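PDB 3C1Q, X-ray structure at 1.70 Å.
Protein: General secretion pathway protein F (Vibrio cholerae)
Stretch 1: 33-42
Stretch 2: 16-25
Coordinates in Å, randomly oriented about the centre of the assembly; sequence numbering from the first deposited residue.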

ATOM      1  N   GLU B  33      12.864 -10.698   0.789  1.00  7.68           N
ATOM      2  CA  GLU B  33      11.513 -11.265   0.690  1.00  7.90           C
ATOM      3  C   GLU B  33      10.527 -10.145   0.370  1.00  7.59           C
ATOM      4  O   GLU B  33       9.581 -10.320  -0.429  1.00  7.48           O
ATOM      5  CB  GLU B  33      11.101 -11.978   1.996  1.00  8.45           C
ATOM      6  CG  GLU B  33      11.833 -13.292   2.332  1.00 10.97           C
ATOM      7  CD  GLU B  33      11.413 -13.940   3.691  1.00 13.28           C
ATOM      8  OE1 GLU B  33      10.268 -13.738   4.200  1.00 11.97           O
ATOM      9  OE2 GLU B  33      12.245 -14.691   4.257  1.00 15.87           O
ATOM     10  N   CYS B  34      10.726  -8.991   1.005  1.00  7.26           N
ATOM     11  CA  CYS B  34       9.918  -7.808   0.692  1.00  8.07           C
ATOM     12  C   CYS B  34       9.996  -7.433  -0.783  1.00  8.62           C
ATOM     13  O   CYS B  34       8.975  -7.177  -1.435  1.00  8.77           O
ATOM     14  CB  CYS B  34      10.341  -6.605   1.529  1.00  7.47           C
ATOM     15  SG  CYS B  34      10.153  -6.828   3.309  1.00  6.84           S
ATOM     16  N   LEU B  35      11.216  -7.368  -1.306  1.00  8.29           N
ATOM     17  CA  LEU B  35      11.429  -7.021  -2.723  1.00  8.25           C
ATOM     18  C   LEU B  35      10.787  -8.032  -3.671  1.00  8.67           C
ATOM     19  O   LEU B  35      10.214  -7.647  -4.685  1.00  9.27           O
ATOM     20  CB  LEU B  35      12.911  -6.871  -3.021  1.00  8.23           C
ATOM     21  CG  LEU B  35      13.588  -5.619  -2.448  1.00  8.31           C
ATOM     22  CD1 LEU B  35      15.105  -5.774  -2.405  1.00  8.27           C
ATOM     23  CD2 LEU B  35      13.202  -4.360  -3.248  1.00  8.40           C
ATOM     24  N   ARG B  36      10.870  -9.315  -3.333  1.00  9.18           N
ATOM     25  CA  ARG B  36      10.191 -10.353  -4.113  1.00 10.05           C
ATOM     26  C   ARG B  36       8.686 -10.090  -4.207  1.00  9.75           C
ATOM     27  O   ARG B  36       8.113 -10.139  -5.284  1.00 10.34           O
ATOM     28  CB  ARG B  36      10.434 -11.736  -3.522  1.00 10.37           C
ATOM     29  CG  ARG B  36       9.833 -12.872  -4.367  1.00 13.49           C
ATOM     30  CD  ARG B  36       9.726 -14.163  -3.611  1.00 18.77           C
ATOM     31  NE  ARG B  36      10.969 -14.933  -3.613  1.00 21.84           N
ATOM     32  CZ  ARG B  36      11.229 -15.986  -4.400  1.00 25.46           C
ATOM     33  NH1 ARG B  36      10.350 -16.417  -5.308  1.00 28.07           N
ATOM     34  NH2 ARG B  36      12.390 -16.618  -4.294  1.00 25.65           N
ATOM     35  N   ALA B  37       8.047  -9.838  -3.067  1.00  9.53           N
ATOM     36  CA  ALA B  37       6.625  -9.556  -3.020  1.00  9.17           C
ATOM     37  C   ALA B  37       6.249  -8.347  -3.872  1.00  9.13           C
ATOM     38  O   ALA B  37       5.295  -8.418  -4.656  1.00  8.79           O
ATOM     39  CB  ALA B  37       6.167  -9.351  -1.549  1.00  8.93           C
ATOM     40  N   VAL B  38       6.985  -7.242  -3.754  1.00  9.27           N
ATOM     41  CA  VAL B  38       6.629  -6.040  -4.526  1.00  9.64           C
ATOM     42  C   VAL B  38       6.743  -6.342  -6.049  1.00  9.65           C
ATOM     43  O   VAL B  38       5.858  -5.966  -6.844  1.00  9.90           O
ATOM     44  CB  VAL B  38       7.465  -4.774  -4.103  1.00  9.49           C
ATOM     45  CG1 VAL B  38       6.983  -3.539  -4.855  1.00  9.54           C
ATOM     46  CG2 VAL B  38       7.370  -4.545  -2.578  1.00  9.59           C
ATOM     47  N   ALA B  39       7.776  -7.086  -6.431  1.00  9.90           N
ATOM     48  CA  ALA B  39       7.953  -7.532  -7.809  1.00 10.09           C
ATOM     49  C   ALA B  39       6.777  -8.370  -8.307  1.00  9.84           C
ATOM     50  O   ALA B  39       6.218  -8.094  -9.367  1.00 10.51           O
ATOM     51  CB  ALA B  39       9.255  -8.345  -7.963  1.00 10.12           C
ATOM     52  N   GLU B  40       6.425  -9.399  -7.541  1.00  9.92           N
ATOM     53  CA  GLU B  40       5.350 -10.331  -7.902  1.00  9.83           C
ATOM     54  C   GLU B  40       4.018  -9.629  -8.059  1.00  9.43           C
ATOM     55  O   GLU B  40       3.166 -10.095  -8.807  1.00  9.43           O
ATOM     56  CB  GLU B  40       5.163 -11.366  -6.797  1.00 10.33           C
ATOM     57  CG  GLU B  40       6.281 -12.369  -6.635  1.00 12.25           C
ATOM     58  CD  GLU B  40       6.146 -13.197  -5.356  1.00 14.10           C
ATOM     59  OE1 GLU B  40       5.462 -12.758  -4.402  1.00 15.52           O
ATOM     60  OE2 GLU B  40       6.740 -14.297  -5.300  1.00 16.39           O
ATOM     61  N   GLN B  41       3.833  -8.550  -7.299  1.00  8.36           N
ATOM     62  CA  GLN B  41       2.576  -7.813  -7.282  1.00  8.88           C
ATOM     63  C   GLN B  41       2.477  -6.677  -8.312  1.00  9.41           C
ATOM     64  O   GLN B  41       1.458  -6.017  -8.404  1.00  9.76           O
ATOM     65  CB  GLN B  41       2.302  -7.279  -5.870  1.00  8.60           C
ATOM     66  CG  GLN B  41       2.104  -8.393  -4.841  1.00  7.74           C
ATOM     67  CD  GLN B  41       1.982  -7.872  -3.438  1.00  5.92           C
ATOM     68  OE1 GLN B  41       1.447  -6.782  -3.218  1.00  7.26           O
ATOM     69  NE2 GLN B  41       2.488  -8.638  -2.470  1.00  6.97           N
ATOM     70  N   SER B  42       3.518  -6.461  -9.101  1.00 10.42           N
ATOM     71  CA  SER B  42       3.538  -5.318 -10.018  1.00 11.33           C
ATOM     72  C   SER B  42       2.783  -5.609 -11.308  1.00 11.53           C
ATOM     73  O   SER B  42       2.949  -6.672 -11.862  1.00 13.56           O
ATOM     74  CB  SER B  42       4.979  -4.941 -10.379  1.00 11.67           C
ATOM     75  OG  SER B  42       4.984  -3.693 -11.079  1.00 14.27           O
TER
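Stretch 2, residues 16-25: LITRQLATLV

The contact between residues 16-25 and 33-42 is a knob-into-hole packing of two roughly antiparallel helices, apolar along most of its length and bridged by two waters around Gln20, near the C-terminal end of helix 33-40, rather than by direct hydrogen bonds. Stretch 2 is helical throughout, its backbone held by regular i to i+4 hydrogen bonds such as Leu24 N to Gln20 O at 3.0 Å, and it runs against helix 33-40 with an angle of 143° between the N-to-C directions. The axes approach to 9.2 Å, and in this register Cys34 lies across from Leu24 (CA to CA 5.6 Å) and Val38 across from Gln20 (6.4 Å between their CA atoms).

Val38 illustrates the general principle that a side chain of one helix packs into the space between four residues of its neighbour. Its side chain, with chi1 in the t well, enters the hole formed by Ile17, Gln20, Leu21 and Leu24, residues spaced i, i+3, i+4 and i+7 on the helical surface. Val38 CG1 reaches Ile17 CG2 at 3.8 Å, while Val38 CG2 meets Leu24 CD1 at 3.7 Å. One turn earlier, the small side chain of Cys34 packs closely on the opposing helix: its SG lies 3.5 Å from Leu24 CB and 3.5 Å from the backbone atom Val25 N. Ala37 adds a contact from its CB to Leu24 CD1 at 3.7 Å. At the flank, Leu35 points away at CB, yet its end returns to place CD2 3.9 Å from Leu21 CD1.

Two waters link Gln20 to backbone carbonyls of stretch 1. Gln20 NE2 and Gln41 OE1 are 3.4 Å apart, but the angle is too poor for a hydrogen bond. Instead, the oxygen of one water lies 3.2 Å from Gln20 NE2, from which it accepts, and 2.8 Å from Gln41 O, to which it donates; the oxygen of a second lies 2.7 Å from Gln20 OE1 and 2.9 Å from Val38 O, and donates to both.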

ATOM      1  N   LEU B  16       3.450   3.769  -5.156  1.00  8.57           N
ATOM      2  CA  LEU B  16       2.950   2.432  -4.913  1.00  8.35           C
ATOM      3  C   LEU B  16       4.087   1.559  -4.403  1.00  7.82           C
ATOM      4  O   LEU B  16       3.981   0.975  -3.313  1.00  7.96           O
ATOM      5  CB  LEU B  16       2.354   1.851  -6.187  1.00  8.53           C
ATOM      6  CG  LEU B  16       1.963   0.372  -6.192  1.00  9.29           C
ATOM      7  CD1 LEU B  16       0.931   0.086  -5.102  1.00 10.67           C
ATOM      8  CD2 LEU B  16       1.457  -0.038  -7.568  1.00 10.86           C
ATOM      9  N   ILE B  17       5.170   1.442  -5.181  1.00  7.08           N
ATOM     10  CA  ILE B  17       6.233   0.513  -4.767  1.00  7.18           C
ATOM     11  C   ILE B  17       6.886   0.961  -3.474  1.00  6.99           C
ATOM     12  O   ILE B  17       7.299   0.121  -2.672  1.00  7.17           O
ATOM     13  CB  ILE B  17       7.270   0.219  -5.896  1.00  7.25           C
ATOM     14  CG1 ILE B  17       8.038   1.486  -6.307  1.00  7.63           C
ATOM     15  CG2 ILE B  17       6.568  -0.463  -7.096  1.00  7.83           C
ATOM     16  CD1 ILE B  17       9.157   1.270  -7.408  1.00  7.58           C
ATOM     17  N   THR B  18       6.973   2.271  -3.236  1.00  6.12           N
ATOM     18  CA  THR B  18       7.631   2.742  -2.005  1.00  6.83           C
ATOM     19  C   THR B  18       6.766   2.418  -0.771  1.00  6.59           C
ATOM     20  O   THR B  18       7.271   1.950   0.255  1.00  5.75           O
ATOM     21  CB  THR B  18       7.996   4.248  -2.089  1.00  6.61           C
ATOM     22  OG1 THR B  18       8.823   4.481  -3.247  1.00  7.81           O
ATOM     23  CG2 THR B  18       8.746   4.686  -0.864  1.00  8.48           C
ATOM     24  N   ARG B  19       5.458   2.611  -0.910  1.00  6.80           N
ATOM     25  CA  ARG B  19       4.516   2.247   0.160  1.00  7.45           C
ATOM     26  C   ARG B  19       4.528   0.749   0.419  1.00  7.31           C
ATOM     27  O   ARG B  19       4.620   0.316   1.558  1.00  6.63           O
ATOM     28  CB  ARG B  19       3.106   2.727  -0.153  1.00  7.86           C
ATOM     29  CG  ARG B  19       2.055   2.301   0.895  1.00  6.96           C
ATOM     30  CD  ARG B  19       2.369   2.823   2.259  1.00  5.51           C
ATOM     31  NE  ARG B  19       2.259   4.288   2.313  1.00  3.99           N
ATOM     32  CZ  ARG B  19       2.734   5.021   3.321  1.00  5.51           C
ATOM     33  NH1 ARG B  19       3.356   4.427   4.332  1.00  4.19           N
ATOM     34  NH2 ARG B  19       2.594   6.340   3.321  1.00  5.55           N
ATOM     35  N   GLN B  20       4.498  -0.051  -0.640  1.00  7.88           N
ATOM     36  CA  GLN B  20       4.524  -1.504  -0.480  1.00  7.42           C
ATOM     37  C   GLN B  20       5.816  -1.956   0.195  1.00  7.60           C
ATOM     38  O   GLN B  20       5.779  -2.749   1.138  1.00  7.58           O
ATOM     39  CB  GLN B  20       4.359  -2.206  -1.824  1.00  7.37           C
ATOM     40  CG  GLN B  20       3.007  -1.961  -2.485  1.00  7.38           C
ATOM     41  CD  GLN B  20       2.882  -2.647  -3.823  1.00  8.94           C
ATOM     42  OE1 GLN B  20       3.675  -2.394  -4.738  1.00  8.03           O
ATOM     43  NE2 GLN B  20       1.889  -3.538  -3.948  1.00  7.39           N
ATOM     44  N   LEU B  21       6.956  -1.444  -0.262  1.00  7.27           N
ATOM     45  CA  LEU B  21       8.229  -1.855   0.344  1.00  8.00           C
ATOM     46  C   LEU B  21       8.272  -1.414   1.821  1.00  7.70           C
ATOM     47  O   LEU B  21       8.682  -2.172   2.693  1.00  8.42           O
ATOM     48  CB  LEU B  21       9.413  -1.306  -0.445  1.00  8.33           C
ATOM     49  CG  LEU B  21      10.790  -1.749  -0.016  1.00 10.15           C
ATOM     50  CD1 LEU B  21      10.958  -3.287  -0.186  1.00 11.26           C
ATOM     51  CD2 LEU B  21      11.856  -0.964  -0.813  1.00 10.88           C
ATOM     52  N   ALA B  22       7.820  -0.197   2.115  1.00  7.00           N
ATOM     53  CA  ALA B  22       7.798   0.279   3.494  1.00  6.85           C
ATOM     54  C   ALA B  22       6.917  -0.590   4.393  1.00  6.88           C
ATOM     55  O   ALA B  22       7.282  -0.911   5.522  1.00  6.70           O
ATOM     56  CB  ALA B  22       7.320   1.718   3.553  1.00  6.09           C
ATOM     57  N   THR B  23       5.754  -0.971   3.878  1.00  6.98           N
ATOM     58  CA  THR B  23       4.786  -1.757   4.620  1.00  6.48           C
ATOM     59  C   THR B  23       5.331  -3.131   4.979  1.00  6.55           C
ATOM     60  O   THR B  23       5.193  -3.615   6.114  1.00  6.72           O
ATOM     61  CB  THR B  23       3.463  -1.868   3.814  1.00  6.31           C
ATOM     62  OG1 THR B  23       2.951  -0.537   3.598  1.00  7.09           O
ATOM     63  CG2 THR B  23       2.433  -2.677   4.550  1.00  7.56           C
ATOM     64  N   LEU B  24       5.967  -3.753   4.010  1.00  6.37           N
ATOM     65  CA  LEU B  24       6.543  -5.074   4.207  1.00  6.72           C
ATOM     66  C   LEU B  24       7.752  -5.030   5.150  1.00  6.27           C
ATOM     67  O   LEU B  24       7.827  -5.803   6.092  1.00  7.25           O
ATOM     68  CB  LEU B  24       6.905  -5.677   2.855  1.00  6.26           C
ATOM     69  CG  LEU B  24       5.715  -5.968   1.932  1.00  6.94           C
ATOM     70  CD1 LEU B  24       6.187  -6.260   0.492  1.00  8.90           C
ATOM     71  CD2 LEU B  24       4.857  -7.112   2.441  1.00 11.35           C
ATOM     72  N   VAL B  25       8.666  -4.108   4.923  1.00  6.10           N
ATOM     73  CA  VAL B  25       9.845  -3.996   5.758  1.00  6.02           C
ATOM     74  C   VAL B  25       9.489  -3.732   7.226  1.00  6.66           C
ATOM     75  O   VAL B  25      10.107  -4.297   8.136  1.00  6.80           O
ATOM     76  CB  VAL B  25      10.815  -2.939   5.209  1.00  5.86           C
ATOM     77  CG1 VAL B  25      11.882  -2.621   6.238  1.00  5.63           C
ATOM     78  CG2 VAL B  25      11.429  -3.427   3.899  1.00  6.21           C
TER
HETATM   79  O   HOH W   1       0.453  -3.948  -6.815  1.00 16.93           O
HETATM   80  O   HOH W   2       3.942  -3.773  -6.991  1.00 17.05           O